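Local atomic coordinates of aminoglycoside N(3)-acetyltransferase (PDB entry 6NP2), a protein that probably confers resistance to 2-deoxystreptamine antibiotics such as gentamicin, kanamycin and tobramycin by transferring an acetyl group from acetyl-CoA to their 3-amino group. Residues G138-P143 and T202-S207; S114-A119 and A133-G138; A169-E174 and D221-I226; E180-V185 and N208-E213. All coordinates share one frame; numbering follows the deposited sequence.

Contact 1. Residues G138-P143 and T202-S207. With SIS ((1S,2S,3R,4S,6R)-4,6-diamino-3-{[(2S,3R)-3-amino-6-(aminomethyl)-3,4-dihydro-2H-pyran-2-yl]oxy}-2-hydroxycyclohexyl 3-deoxy-4-C-methyl-3-(methylamino)-beta-L-arabinopyranoside), chain B.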
# COMPACT_ATOMS: atom_id res chain seq x y z
N GLY A 138 -13.82 5.91 -4.84
CA GLY A 138 -14.77 4.86 -4.54
C GLY A 138 -14.21 3.46 -4.72
O GLY A 138 -14.90 2.49 -4.40
N ALA A 139 -12.98 3.35 -5.22
CA ALA A 139 -12.30 2.07 -5.44
C ALA A 139 -10.86 2.15 -4.90
O ALA A 139 -9.88 1.93 -5.62
CB ALA A 139 -12.33 1.71 -6.92
N ALA A 140 -10.73 2.43 -3.61
CA ALA A 140 -9.41 2.68 -3.04
C ALA A 140 -8.55 1.42 -3.04
O ALA A 140 -7.44 1.43 -3.58
CB ALA A 140 -9.54 3.24 -1.63
N TYR A 141 -9.04 0.33 -2.44
CA TYR A 141 -8.26 -0.89 -2.27
C TYR A 141 -8.95 -2.15 -2.75
O TYR A 141 -8.40 -3.24 -2.62
CB TYR A 141 -7.85 -1.09 -0.79
CG TYR A 141 -7.27 0.16 -0.20
CD1 TYR A 141 -6.01 0.63 -0.56
CD2 TYR A 141 -8.00 0.92 0.68
CE1 TYR A 141 -5.51 1.81 -0.06
CE2 TYR A 141 -7.51 2.11 1.19
CZ TYR A 141 -6.26 2.55 0.81
OH TYR A 141 -5.76 3.75 1.29
N GLY A 142 -10.16 -2.04 -3.28
CA GLY A 142 -10.95 -3.19 -3.62
C GLY A 142 -10.92 -3.48 -5.10
O GLY A 142 -9.97 -3.14 -5.82
N PRO A 143 -11.98 -4.12 -5.59
CA PRO A 143 -12.10 -4.37 -7.02
C PRO A 143 -11.83 -3.12 -7.84
O PRO A 143 -12.21 -2.00 -7.48
CB PRO A 143 -13.55 -4.85 -7.16
CG PRO A 143 -13.80 -5.54 -5.85
CD PRO A 143 -13.09 -4.71 -4.83
N THR A 202 -16.79 11.13 -2.40
CA THR A 202 -17.09 9.72 -2.59
C THR A 202 -17.31 9.07 -1.24
O THR A 202 -16.93 9.60 -0.20
CB THR A 202 -15.91 9.01 -3.29
OG1 THR A 202 -16.36 7.75 -3.82
CG2 THR A 202 -14.70 8.78 -2.35
N SER A 203 -17.91 7.89 -1.27
CA SER A 203 -17.85 6.99 -0.14
C SER A 203 -17.01 5.77 -0.51
O SER A 203 -16.83 5.45 -1.69
CB SER A 203 -19.23 6.54 0.32
OG SER A 203 -19.90 5.78 -0.67
N ASP A 204 -16.49 5.09 0.50
CA ASP A 204 -15.74 3.86 0.29
C ASP A 204 -15.71 3.11 1.61
O ASP A 204 -16.17 3.62 2.64
CB ASP A 204 -14.32 4.14 -0.23
CG ASP A 204 -13.78 3.04 -1.15
OD1 ASP A 204 -14.25 1.88 -1.07
OD2 ASP A 204 -12.88 3.37 -1.94
N TRP A 205 -15.19 1.89 1.59
CA TRP A 205 -15.04 1.15 2.83
C TRP A 205 -14.10 1.88 3.77
O TRP A 205 -13.11 2.47 3.34
CB TRP A 205 -14.52 -0.27 2.54
CG TRP A 205 -15.38 -0.97 1.55
CD1 TRP A 205 -15.03 -1.33 0.29
CD2 TRP A 205 -16.76 -1.37 1.70
NE1 TRP A 205 -16.08 -1.92 -0.35
CE2 TRP A 205 -17.15 -1.96 0.49
CE3 TRP A 205 -17.70 -1.25 2.74
CZ2 TRP A 205 -18.44 -2.46 0.28
CZ3 TRP A 205 -18.98 -1.74 2.52
CH2 TRP A 205 -19.34 -2.32 1.31
N ASP A 206 -14.39 1.81 5.06
CA ASP A 206 -13.52 2.43 6.06
C ASP A 206 -12.23 1.64 6.16
O ASP A 206 -12.21 0.50 6.63
CB ASP A 206 -14.26 2.44 7.39
CG ASP A 206 -13.59 3.29 8.44
OD1 ASP A 206 -12.41 3.69 8.27
OD2 ASP A 206 -14.27 3.56 9.46
N SER A 207 -11.12 2.25 5.73
CA SER A 207 -9.82 1.60 5.80
C SER A 207 -9.20 1.70 7.18
O SER A 207 -8.09 1.20 7.39
CB SER A 207 -8.86 2.15 4.74
OG SER A 207 -8.48 3.48 5.04
C11 SIS B . -3.39 2.68 10.29
C12 SIS B . -4.96 3.68 5.37
C13 SIS B . -6.19 6.73 6.25
C21 SIS B . -2.04 2.50 10.97
C22 SIS B . -5.13 2.20 5.69
C23 SIS B . -5.90 7.80 5.21
C31 SIS B . -2.20 2.89 12.45
C32 SIS B . -4.13 1.83 6.78
C33 SIS B . -4.69 8.64 5.64
C41 SIS B . -3.48 2.31 13.01
C42 SIS B . -4.32 2.68 8.03
C43 SIS B . -4.93 9.21 7.04
C51 SIS B . -4.42 1.81 12.25
C52 SIS B . -4.26 4.17 7.71
C53 SIS B . -5.33 8.10 8.02
C61 SIS B . -5.68 1.28 12.90
C62 SIS B . -5.24 4.52 6.61
C83 SIS B . -3.65 9.85 7.58
C93 SIS B . -3.09 9.76 4.13
N12 SIS B . -5.86 4.06 4.28
N21 SIS B . -1.61 1.10 10.82
N32 SIS B . -4.26 0.42 7.17
N33 SIS B . -4.48 9.73 4.66
N61 SIS B . -6.84 1.62 12.06
O11 SIS B . -3.25 2.33 8.91
O23 SIS B . -5.55 7.16 3.99
O43 SIS B . -5.97 10.17 6.92
O51 SIS B . -4.34 1.81 10.91
O52 SIS B . -4.61 4.91 8.87
O53 SIS B . -6.41 7.32 7.52
O62 SIS B . -5.04 5.90 6.31
O HOH W 1 -12.24 5.90 -2.49
O HOH W 2 -11.27 0.20 -0.47
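The carboxylate of Asp204 points from strand 196-205 at the backbone of the 138-143 loop and meets it mainly through OD2. Ala140 N donates to the syn lone pair of that oxygen (Ala140 N to Asp204 OD2 2.9 Å, 155° at the hydrogen). A water held by Gly138 N gives OD2 a second bond, at 2.7 Å from the water oxygen to Asp204 OD2. These two bonds tie loop to strand, while Trp205 N, on the anti side of OD1, steadies the carboxylate from its own strand. Farther along, Tyr141 and Ser207 converge: CE2 of the Tyr141 ring lies 3.8 Å from Ser207 CB, approached obliquely. Ser207 OG, set between its backbone N and carbonyl carbon (chi1 69°), reaches amine N12 of the bound aminoglycoside SIS at 2.8 Å. Tyr141 OH takes a second bond from SIS N12, at 3.0 Å. His171, of the acetyl-CoA site, meets the Tyr141 ring. This is the aminoglycoside pocket of an antibiotic N-acetyltransferase, walled here by the 138-143 loop and the turn just after strand 196-205.

Contact 2. Residues S114-A119 and A133-G138. Unlike the reference sequence in segment 114-119: Ser114 (reference Thr). With SIS ((1S,2S,3R,4S,6R)-4,6-diamino-3-{[(2S,3R)-3-amino-6-(aminomethyl)-3,4-dihydro-2H-pyran-2-yl]oxy}-2-hydroxycyclohexyl 3-deoxy-4-C-methyl-3-(methylamino)-beta-L-arabinopyranoside), chain B.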
# COMPACT_ATOMS: atom_id res chain seq x y z
N SER A 114 -0.70 6.39 -9.39
CA SER A 114 -2.14 6.30 -9.56
C SER A 114 -2.85 7.58 -9.15
O SER A 114 -2.35 8.39 -8.37
CB SER A 114 -2.72 5.11 -8.81
OG SER A 114 -2.95 5.41 -7.45
N ALA A 115 -4.07 7.71 -9.68
CA ALA A 115 -4.84 8.95 -9.66
C ALA A 115 -5.63 9.16 -8.38
O ALA A 115 -6.19 10.25 -8.20
CB ALA A 115 -5.80 8.92 -10.84
N HIS A 116 -5.74 8.18 -7.52
CA HIS A 116 -6.53 8.32 -6.30
C HIS A 116 -5.69 9.08 -5.28
O HIS A 116 -4.66 8.57 -4.85
CB HIS A 116 -6.88 6.94 -5.78
CG HIS A 116 -7.93 6.94 -4.73
ND1 HIS A 116 -7.81 7.63 -3.54
CD2 HIS A 116 -9.12 6.31 -4.68
CE1 HIS A 116 -8.89 7.41 -2.80
NE2 HIS A 116 -9.69 6.60 -3.48
N PRO A 117 -6.08 10.29 -4.87
CA PRO A 117 -5.13 11.07 -4.07
C PRO A 117 -4.83 10.48 -2.71
O PRO A 117 -3.70 10.59 -2.23
CB PRO A 117 -5.80 12.45 -3.99
CG PRO A 117 -6.64 12.50 -5.21
CD PRO A 117 -7.20 11.12 -5.33
N ASP A 118 -5.81 9.87 -2.05
CA ASP A 118 -5.58 9.33 -0.72
C ASP A 118 -5.01 7.92 -0.77
O ASP A 118 -4.19 7.55 0.09
CB ASP A 118 -6.87 9.35 0.11
CG ASP A 118 -6.60 9.04 1.57
OD1 ASP A 118 -5.95 9.87 2.25
OD2 ASP A 118 -7.02 7.96 2.02
N ALA A 119 -5.42 7.12 -1.74
CA ALA A 119 -4.98 5.74 -1.87
C ALA A 119 -3.84 5.58 -2.88
O ALA A 119 -3.55 4.47 -3.32
CB ALA A 119 -6.16 4.86 -2.24
N ALA A 133 -3.56 2.28 -13.30
CA ALA A 133 -4.80 2.85 -13.81
C ALA A 133 -5.70 1.73 -14.29
O ALA A 133 -5.21 0.78 -14.92
CB ALA A 133 -4.53 3.83 -14.96
N PRO A 134 -7.02 1.81 -14.03
CA PRO A 134 -7.71 2.91 -13.34
C PRO A 134 -7.52 2.89 -11.83
O PRO A 134 -7.28 1.84 -11.23
CB PRO A 134 -9.19 2.66 -13.66
CG PRO A 134 -9.28 1.18 -13.83
CD PRO A 134 -7.97 0.79 -14.51
N HIS A 135 -7.66 4.06 -11.21
CA HIS A 135 -7.72 4.11 -9.76
C HIS A 135 -8.68 5.23 -9.39
O HIS A 135 -8.28 6.38 -9.15
CB HIS A 135 -6.36 4.30 -9.12
CG HIS A 135 -6.35 3.92 -7.69
ND1 HIS A 135 -5.24 4.08 -6.89
CD2 HIS A 135 -7.31 3.36 -6.91
CE1 HIS A 135 -5.51 3.61 -5.68
NE2 HIS A 135 -6.76 3.17 -5.67
N GLU A 136 -9.95 4.89 -9.33
CA GLU A 136 -11.02 5.86 -9.22
C GLU A 136 -11.46 6.03 -7.77
O GLU A 136 -11.36 5.12 -6.94
CB GLU A 136 -12.19 5.42 -10.08
CG GLU A 136 -11.81 5.52 -11.56
CD GLU A 136 -12.75 4.85 -12.52
OE1 GLU A 136 -13.78 4.29 -12.10
OE2 GLU A 136 -12.44 4.89 -13.72
N MET A 137 -11.96 7.23 -7.49
CA MET A 137 -12.60 7.48 -6.22
C MET A 137 -13.73 6.47 -6.04
O MET A 137 -14.48 6.18 -6.97
CB MET A 137 -13.13 8.91 -6.22
CG MET A 137 -12.01 9.92 -6.11
SD MET A 137 -11.29 10.09 -4.47
CE MET A 137 -12.52 11.13 -3.72
N GLY A 138 -13.82 5.91 -4.84
CA GLY A 138 -14.77 4.86 -4.54
C GLY A 138 -14.21 3.46 -4.72
O GLY A 138 -14.90 2.49 -4.40
C11 SIS B . -3.39 2.68 10.29
C12 SIS B . -4.96 3.68 5.37
C13 SIS B . -6.19 6.73 6.25
C21 SIS B . -2.04 2.50 10.97
C22 SIS B . -5.13 2.20 5.69
C23 SIS B . -5.90 7.80 5.21
C31 SIS B . -2.20 2.89 12.45
C32 SIS B . -4.13 1.83 6.78
C33 SIS B . -4.69 8.64 5.64
C41 SIS B . -3.48 2.31 13.01
C42 SIS B . -4.32 2.68 8.03
C43 SIS B . -4.93 9.21 7.04
C51 SIS B . -4.42 1.81 12.25
C52 SIS B . -4.26 4.17 7.71
C53 SIS B . -5.33 8.10 8.02
C61 SIS B . -5.68 1.28 12.90
C62 SIS B . -5.24 4.52 6.61
C83 SIS B . -3.65 9.85 7.58
C93 SIS B . -3.09 9.76 4.13
N12 SIS B . -5.86 4.06 4.28
N21 SIS B . -1.61 1.10 10.82
N32 SIS B . -4.26 0.42 7.17
N33 SIS B . -4.48 9.73 4.66
N61 SIS B . -6.84 1.62 12.06
O11 SIS B . -3.25 2.33 8.91
O23 SIS B . -5.55 7.16 3.99
O43 SIS B . -5.97 10.17 6.92
O51 SIS B . -4.34 1.81 10.91
O52 SIS B . -4.61 4.91 8.87
O53 SIS B . -6.41 7.32 7.52
O62 SIS B . -5.04 5.90 6.31
O HOH W 3 -9.02 9.02 -8.81
O HOH W 1 -12.24 5.90 -2.49
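The His135 ring carries His116 CB over the centre of one face, a CH-pi contact with CB 3.5 Å from the ring centroid and 8° off the normal. At its edge, near the plane, stand Ser114 OG and Ala119 O. The His116 ring is sandwiched in turn: Ala119 CB lies over one face and Met137 SD over the other, the sulfur 4.1 Å from the centroid. At its edge sit a water, in plane, and Glu136 O, 3.4 Å from His116 CD2. The imidazoles of His116 and His135 meet obliquely, their planes at 41°. His116 CG is anti to the backbone N (chi1 -167°), which swings the ring toward Met137. Ser114 OG and His135 ND1 share a hydrogen bond of 2.7 Å, and the far nitrogen, His135 NE2, bonds to Ala140 O. Two residues on from His116, Asp118 holds the aminoglycoside through OD2 to SIS O23 (2.6 Å) and OD1 to SIS N33 (2.8 Å). Bonds at both nitrogens fix the rotation of His135, and NE2, facing a carbonyl that can only accept, presumably carries a proton.

Contact 3. Residues A169-E174 and D221-I226; sequences ALHYAE and DAVERI. With SIS ((1S,2S,3R,4S,6R)-4,6-diamino-3-{[(2S,3R)-3-amino-6-(aminomethyl)-3,4-dihydro-2H-pyran-2-yl]oxy}-2-hydroxycyclohexyl 3-deoxy-4-C-methyl-3-(methylamino)-beta-L-arabinopyranoside), chain B.
Val223 fits between Leu170 and His171 at the tight part of this helix-helix contact, where helix 170-174 and helix 222-226 approach to 9.9 Å between axes at 111°. Its CG2 branch lies over one face of the His171 ring, 3.9 Å from the centroid and 27° off the normal, and also touches Leu170 CB. CG2 gets there because it stands beside the backbone N, anti to the carbonyl carbon. One turn further along helix 222-233, Leu170 CD2 meets Ile226 CG2 at 3.9 Å, the two side chains slanting across one another, and Trp261 of helix 251-265 backs Ile226. This side is packed mostly by apolar branches.

The other side is polar and looser, with no direct hydrogen bond between the segments. A water bridges instead, giving to Glu174 OE1 at 2.6 Å and accepting from Ala222 N at 3.0 Å. The other carboxylate oxygen accepts a hydrogen bond from His171: ND1 to Glu174 OE2 is 2.8 Å and 161° at the hydrogen, in the ring plane but from above the carboxylate plane. That bond fixes the imidazole and turns NE2 to the antibiotic, whose amine N32 donates to His171 NE2 at 2.9 Å. Asp221 N-caps its helix through OD1 to Glu224 N. The result is a histidine-carboxylate pair on helix 170-176 that lines the aminoglycoside site; His171 itself belongs to the CoA and acetyl-CoA site, with Thr168 close by.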
# COMPACT_ATOMS: atom_id res chain seq x y z
N ALA A 169 -2.74 -4.79 1.15
CA ALA A 169 -3.54 -5.62 0.27
C ALA A 169 -4.72 -6.26 0.98
O ALA A 169 -5.71 -6.60 0.33
CB ALA A 169 -2.67 -6.70 -0.38
N LEU A 170 -4.63 -6.44 2.30
CA LEU A 170 -5.76 -7.04 3.03
C LEU A 170 -6.99 -6.13 3.06
O LEU A 170 -8.09 -6.63 3.33
CB LEU A 170 -5.35 -7.49 4.43
CG LEU A 170 -4.73 -8.88 4.46
CD1 LEU A 170 -4.03 -9.12 5.80
CD2 LEU A 170 -5.78 -9.95 4.17
N HIS A 171 -6.85 -4.85 2.74
CA HIS A 171 -8.05 -4.04 2.58
C HIS A 171 -8.89 -4.50 1.40
O HIS A 171 -10.10 -4.23 1.38
CB HIS A 171 -7.70 -2.56 2.47
CG HIS A 171 -7.09 -2.00 3.71
ND1 HIS A 171 -7.74 -1.99 4.92
CD2 HIS A 171 -5.89 -1.40 3.93
CE1 HIS A 171 -6.96 -1.44 5.84
NE2 HIS A 171 -5.83 -1.07 5.26
N TYR A 172 -8.33 -5.24 0.45
CA TYR A 172 -9.15 -5.85 -0.59
C TYR A 172 -10.08 -6.90 0.01
O TYR A 172 -11.26 -7.00 -0.37
CB TYR A 172 -8.25 -6.49 -1.66
CG TYR A 172 -9.03 -7.13 -2.80
CD1 TYR A 172 -9.58 -8.39 -2.65
CD2 TYR A 172 -9.24 -6.46 -4.01
CE1 TYR A 172 -10.32 -8.96 -3.65
CE2 TYR A 172 -9.98 -7.04 -5.01
CZ TYR A 172 -10.51 -8.29 -4.83
OH TYR A 172 -11.26 -8.86 -5.83
N ALA A 173 -9.57 -7.72 0.94
CA ALA A 173 -10.42 -8.71 1.60
C ALA A 173 -11.57 -8.05 2.33
O ALA A 173 -12.71 -8.54 2.28
CB ALA A 173 -9.59 -9.56 2.56
N GLU A 174 -11.30 -6.93 2.99
CA GLU A 174 -12.35 -6.19 3.67
C GLU A 174 -13.39 -5.70 2.68
O GLU A 174 -14.59 -5.76 2.95
CB GLU A 174 -11.74 -5.03 4.45
CG GLU A 174 -10.84 -5.48 5.57
CD GLU A 174 -10.26 -4.38 6.40
OE1 GLU A 174 -9.94 -4.64 7.58
OE2 GLU A 174 -10.10 -3.26 5.88
N ASP A 221 -6.86 -3.45 14.03
CA ASP A 221 -7.89 -3.56 13.01
C ASP A 221 -7.94 -4.99 12.48
O ASP A 221 -7.22 -5.89 12.96
CB ASP A 221 -7.67 -2.52 11.91
CG ASP A 221 -6.49 -2.83 11.01
OD1 ASP A 221 -5.62 -3.64 11.38
OD2 ASP A 221 -6.44 -2.23 9.93
N ALA A 222 -8.82 -5.23 11.51
CA ALA A 222 -8.95 -6.58 10.98
C ALA A 222 -7.72 -7.00 10.20
O ALA A 222 -7.35 -8.17 10.23
CB ALA A 222 -10.20 -6.71 10.12
N VAL A 223 -7.09 -6.07 9.47
CA VAL A 223 -5.85 -6.39 8.76
C VAL A 223 -4.85 -7.01 9.72
O VAL A 223 -4.27 -8.06 9.45
CB VAL A 223 -5.28 -5.13 8.09
CG1 VAL A 223 -3.86 -5.38 7.53
CG2 VAL A 223 -6.20 -4.66 6.99
N GLU A 224 -4.61 -6.34 10.85
CA GLU A 224 -3.63 -6.83 11.81
C GLU A 224 -4.02 -8.19 12.35
O GLU A 224 -3.18 -9.08 12.48
CB GLU A 224 -3.45 -5.82 12.94
CG GLU A 224 -2.47 -6.29 13.99
CD GLU A 224 -2.14 -5.24 15.04
OE1 GLU A 224 -1.53 -5.61 16.06
OE2 GLU A 224 -2.50 -4.05 14.85
N ARG A 225 -5.29 -8.35 12.71
CA ARG A 225 -5.72 -9.62 13.28
C ARG A 225 -5.61 -10.75 12.26
O ARG A 225 -5.17 -11.85 12.60
CB ARG A 225 -7.15 -9.50 13.77
CG ARG A 225 -7.24 -8.53 14.93
CD ARG A 225 -8.57 -8.50 15.58
NE ARG A 225 -8.85 -7.16 16.06
CZ ARG A 225 -9.68 -6.87 17.05
NH1 ARG A 225 -10.34 -7.84 17.68
NH2 ARG A 225 -9.87 -5.60 17.40
N ILE A 226 -6.01 -10.50 11.02
CA ILE A 226 -5.89 -11.51 9.97
C ILE A 226 -4.44 -11.88 9.75
O ILE A 226 -4.09 -13.06 9.68
CB ILE A 226 -6.51 -10.99 8.66
CG1 ILE A 226 -8.03 -10.86 8.80
CG2 ILE A 226 -6.15 -11.91 7.50
CD1 ILE A 226 -8.66 -10.00 7.71
C11 SIS B . -3.39 2.68 10.29
C12 SIS B . -4.96 3.68 5.37
C13 SIS B . -6.19 6.73 6.25
C21 SIS B . -2.04 2.50 10.97
C22 SIS B . -5.13 2.20 5.69
C23 SIS B . -5.90 7.80 5.21
C31 SIS B . -2.20 2.89 12.45
C32 SIS B . -4.13 1.83 6.78
C33 SIS B . -4.69 8.64 5.64
C41 SIS B . -3.48 2.31 13.01
C42 SIS B . -4.32 2.68 8.03
C43 SIS B . -4.93 9.21 7.04
C51 SIS B . -4.42 1.81 12.25
C52 SIS B . -4.26 4.17 7.71
C53 SIS B . -5.33 8.10 8.02
C61 SIS B . -5.68 1.28 12.90
C62 SIS B . -5.24 4.52 6.61
C83 SIS B . -3.65 9.85 7.58
C93 SIS B . -3.09 9.76 4.13
N12 SIS B . -5.86 4.06 4.28
N21 SIS B . -1.61 1.10 10.82
N32 SIS B . -4.26 0.42 7.17
N33 SIS B . -4.48 9.73 4.66
N61 SIS B . -6.84 1.62 12.06
O11 SIS B . -3.25 2.33 8.91
O23 SIS B . -5.55 7.16 3.99
O43 SIS B . -5.97 10.17 6.92
O51 SIS B . -4.34 1.81 10.91
O52 SIS B . -4.61 4.91 8.87
O53 SIS B . -6.41 7.32 7.52
O62 SIS B . -5.04 5.90 6.31
O HOH W 4 -10.52 -3.47 9.79

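Contact 4. Residues E180-V185 and N208-E213; sequences EGKRRV and NGILDE. With SIS ((1S,2S,3R,4S,6R)-4,6-diamino-3-{[(2S,3R)-3-amino-6-(aminomethyl)-3,4-dihydro-2H-pyran-2-yl]oxy}-2-hydroxycyclohexyl 3-deoxy-4-C-methyl-3-(methylamino)-beta-L-arabinopyranoside), chain B.
Arg183 and Ile210 fasten the chain entering the two-stranded antiparallel hairpin 184-193/196-205 to the loop that leaves it. In the first shell Arg183 N donates to Ile210 O at 2.8 Å. A CA-H...O contact from Lys182 reaches the same carbonyl, with Lys182 CA 3.3 Å from Ile210 O. The Arg183 side chain bends at its third torsion (chi3 59°), bringing the guanidinium round to Asp212. NH1 forms a salt bridge with OD1 there, the carboxylate oxygen lying in the guanidinium plane while the two planes stand 81° apart; Arg183 NE pairs with Asp206, so the one cation spans two acids and ties the strand end to the loop.

Beside it Lys182 and Ile210 run alongside each other, pointing the same way; Leu211 CD2 rests against the carbonyl oxygens Glu180 O and Gly181 O, 3.4 Å from each. The amine of Lys182 turns away to Ala177 O and Ala175 O, and this ammonium group also makes a cation-pi contact with Trp205.

Farther out, a water links Gly181 O to Asp212 N, and Asp206 OD1 holds Asn208 N at the start of the loop. Asn208 OD1 accepts from SIS O52 at 2.7 Å, and Asn208 ND2 donates to SIS O53 at 3.0 Å, nearly straight at 173°.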
# COMPACT_ATOMS: atom_id res chain seq x y z
N GLU A 180 -21.96 -8.64 7.39
CA GLU A 180 -22.88 -7.58 7.79
C GLU A 180 -22.17 -6.50 8.59
O GLU A 180 -21.16 -6.75 9.25
CB GLU A 180 -24.03 -8.17 8.61
CG GLU A 180 -23.64 -8.72 9.96
CD GLU A 180 -24.81 -9.42 10.67
OE1 GLU A 180 -25.95 -9.35 10.16
OE2 GLU A 180 -24.59 -10.05 11.73
N GLY A 181 -22.71 -5.28 8.52
CA GLY A 181 -22.24 -4.20 9.36
C GLY A 181 -21.01 -3.47 8.86
O GLY A 181 -20.36 -2.77 9.64
N LYS A 182 -20.66 -3.60 7.59
CA LYS A 182 -19.42 -3.00 7.11
C LYS A 182 -19.50 -1.48 7.17
O LYS A 182 -20.49 -0.87 6.74
CB LYS A 182 -19.12 -3.47 5.70
CG LYS A 182 -18.82 -4.96 5.63
CD LYS A 182 -18.92 -5.51 4.21
CE LYS A 182 -17.75 -5.10 3.39
NZ LYS A 182 -17.69 -5.84 2.12
N ARG A 183 -18.44 -0.88 7.68
CA ARG A 183 -18.35 0.57 7.82
C ARG A 183 -17.89 1.21 6.52
O ARG A 183 -16.98 0.71 5.84
CB ARG A 183 -17.34 0.91 8.91
CG ARG A 183 -17.81 0.54 10.30
CD ARG A 183 -16.67 0.58 11.30
NE ARG A 183 -16.01 1.87 11.40
CZ ARG A 183 -16.26 2.78 12.35
NH1 ARG A 183 -17.18 2.55 13.26
NH2 ARG A 183 -15.59 3.91 12.37
N ARG A 184 -18.49 2.34 6.21
CA ARG A 184 -18.11 3.18 5.09
C ARG A 184 -17.78 4.57 5.60
O ARG A 184 -18.18 4.97 6.70
CB ARG A 184 -19.20 3.21 4.01
CG ARG A 184 -19.42 1.83 3.41
CD ARG A 184 -20.46 1.78 2.34
NE ARG A 184 -20.12 2.60 1.18
CZ ARG A 184 -19.29 2.24 0.22
NH1 ARG A 184 -18.67 1.06 0.26
NH2 ARG A 184 -19.06 3.06 -0.78
N VAL A 185 -17.00 5.28 4.80
CA VAL A 185 -16.63 6.66 5.07
C VAL A 185 -16.94 7.49 3.83
O VAL A 185 -16.95 6.98 2.71
CB VAL A 185 -15.13 6.82 5.43
CG1 VAL A 185 -14.83 6.21 6.78
CG2 VAL A 185 -14.23 6.22 4.35
N ASN A 208 -9.89 2.33 8.14
CA ASN A 208 -9.46 2.35 9.53
C ASN A 208 -10.31 1.46 10.42
O ASN A 208 -10.35 1.66 11.63
CB ASN A 208 -9.43 3.78 10.06
CG ASN A 208 -8.25 4.55 9.51
OD1 ASN A 208 -7.11 4.12 9.63
ND2 ASN A 208 -8.51 5.68 8.89
N GLY A 209 -10.98 0.48 9.84
CA GLY A 209 -11.73 -0.50 10.60
C GLY A 209 -12.99 -0.88 9.86
O GLY A 209 -13.91 -0.06 9.76
N ILE A 210 -13.08 -2.13 9.39
CA ILE A 210 -14.19 -2.51 8.53
C ILE A 210 -15.46 -2.75 9.33
O ILE A 210 -16.56 -2.67 8.78
CB ILE A 210 -13.81 -3.70 7.64
CG1 ILE A 210 -14.85 -3.94 6.53
CG2 ILE A 210 -13.58 -4.95 8.46
CD1 ILE A 210 -15.01 -2.78 5.55
N LEU A 211 -15.33 -3.13 10.60
CA LEU A 211 -16.47 -3.24 11.50
C LEU A 211 -16.15 -2.43 12.74
O LEU A 211 -14.98 -2.14 13.03
CB LEU A 211 -16.74 -4.69 11.95
CG LEU A 211 -17.02 -5.75 10.89
CD1 LEU A 211 -17.27 -7.08 11.56
CD2 LEU A 211 -18.17 -5.39 10.00
N ASP A 212 -17.19 -2.09 13.50
CA ASP A 212 -17.00 -1.30 14.71
C ASP A 212 -15.95 -1.91 15.62
O ASP A 212 -15.11 -1.19 16.17
CB ASP A 212 -18.33 -1.17 15.46
CG ASP A 212 -19.37 -0.35 14.70
OD1 ASP A 212 -19.00 0.41 13.80
OD2 ASP A 212 -20.56 -0.46 15.05
N GLU A 213 -15.95 -3.24 15.77
CA GLU A 213 -15.01 -3.88 16.69
C GLU A 213 -13.57 -3.83 16.21
O GLU A 213 -12.66 -4.14 16.99
CB GLU A 213 -15.43 -5.32 16.94
CG GLU A 213 -15.34 -6.21 15.71
CD GLU A 213 -16.12 -7.49 15.90
OE1 GLU A 213 -15.52 -8.50 16.30
OE2 GLU A 213 -17.35 -7.47 15.66
C11 SIS B . -3.39 2.68 10.29
C12 SIS B . -4.96 3.68 5.37
C13 SIS B . -6.19 6.73 6.25
C21 SIS B . -2.04 2.50 10.97
C22 SIS B . -5.13 2.20 5.69
C23 SIS B . -5.90 7.80 5.21
C31 SIS B . -2.20 2.89 12.45
C32 SIS B . -4.13 1.83 6.78
C33 SIS B . -4.69 8.64 5.64
C41 SIS B . -3.48 2.31 13.01
C42 SIS B . -4.32 2.68 8.03
C43 SIS B . -4.93 9.21 7.04
C51 SIS B . -4.42 1.81 12.25
C52 SIS B . -4.26 4.17 7.71
C53 SIS B . -5.33 8.10 8.02
C61 SIS B . -5.68 1.28 12.90
C62 SIS B . -5.24 4.52 6.61
C83 SIS B . -3.65 9.85 7.58
C93 SIS B . -3.09 9.76 4.13
N12 SIS B . -5.86 4.06 4.28
N21 SIS B . -1.61 1.10 10.82
N32 SIS B . -4.26 0.42 7.17
N33 SIS B . -4.48 9.73 4.66
N61 SIS B . -6.84 1.62 12.06
O11 SIS B . -3.25 2.33 8.91
O23 SIS B . -5.55 7.16 3.99
O43 SIS B . -5.97 10.17 6.92
O51 SIS B . -4.34 1.81 10.91
O52 SIS B . -4.61 4.91 8.87
O53 SIS B . -6.41 7.32 7.52
O62 SIS B . -5.04 5.90 6.31
O HOH W 5 -19.79 -2.66 12.29

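How the contacts relate
From the N terminus, contact 2 closes first, over a short loop holding strand 121-124 and helix 128-132. Gly138 then passes the chain directly into contact 1, which opens as contact 2 ends and shares water 1 with it. Contact 1 ends at strand 196-205, so its span crosses those of contacts 3 and 4, which open inside it and close later. Contact 4 lies wholly within the span of contact 3, bracketing the hairpin 184-193/196-205, while contact 3 joins helix 170-176 to helix 222-233. Contact 1 touches the other three; contacts 2 and 3 do not meet, their centres about 19 Å apart. All four reach the same aminoglycoside, SIS, from different parts of the fold.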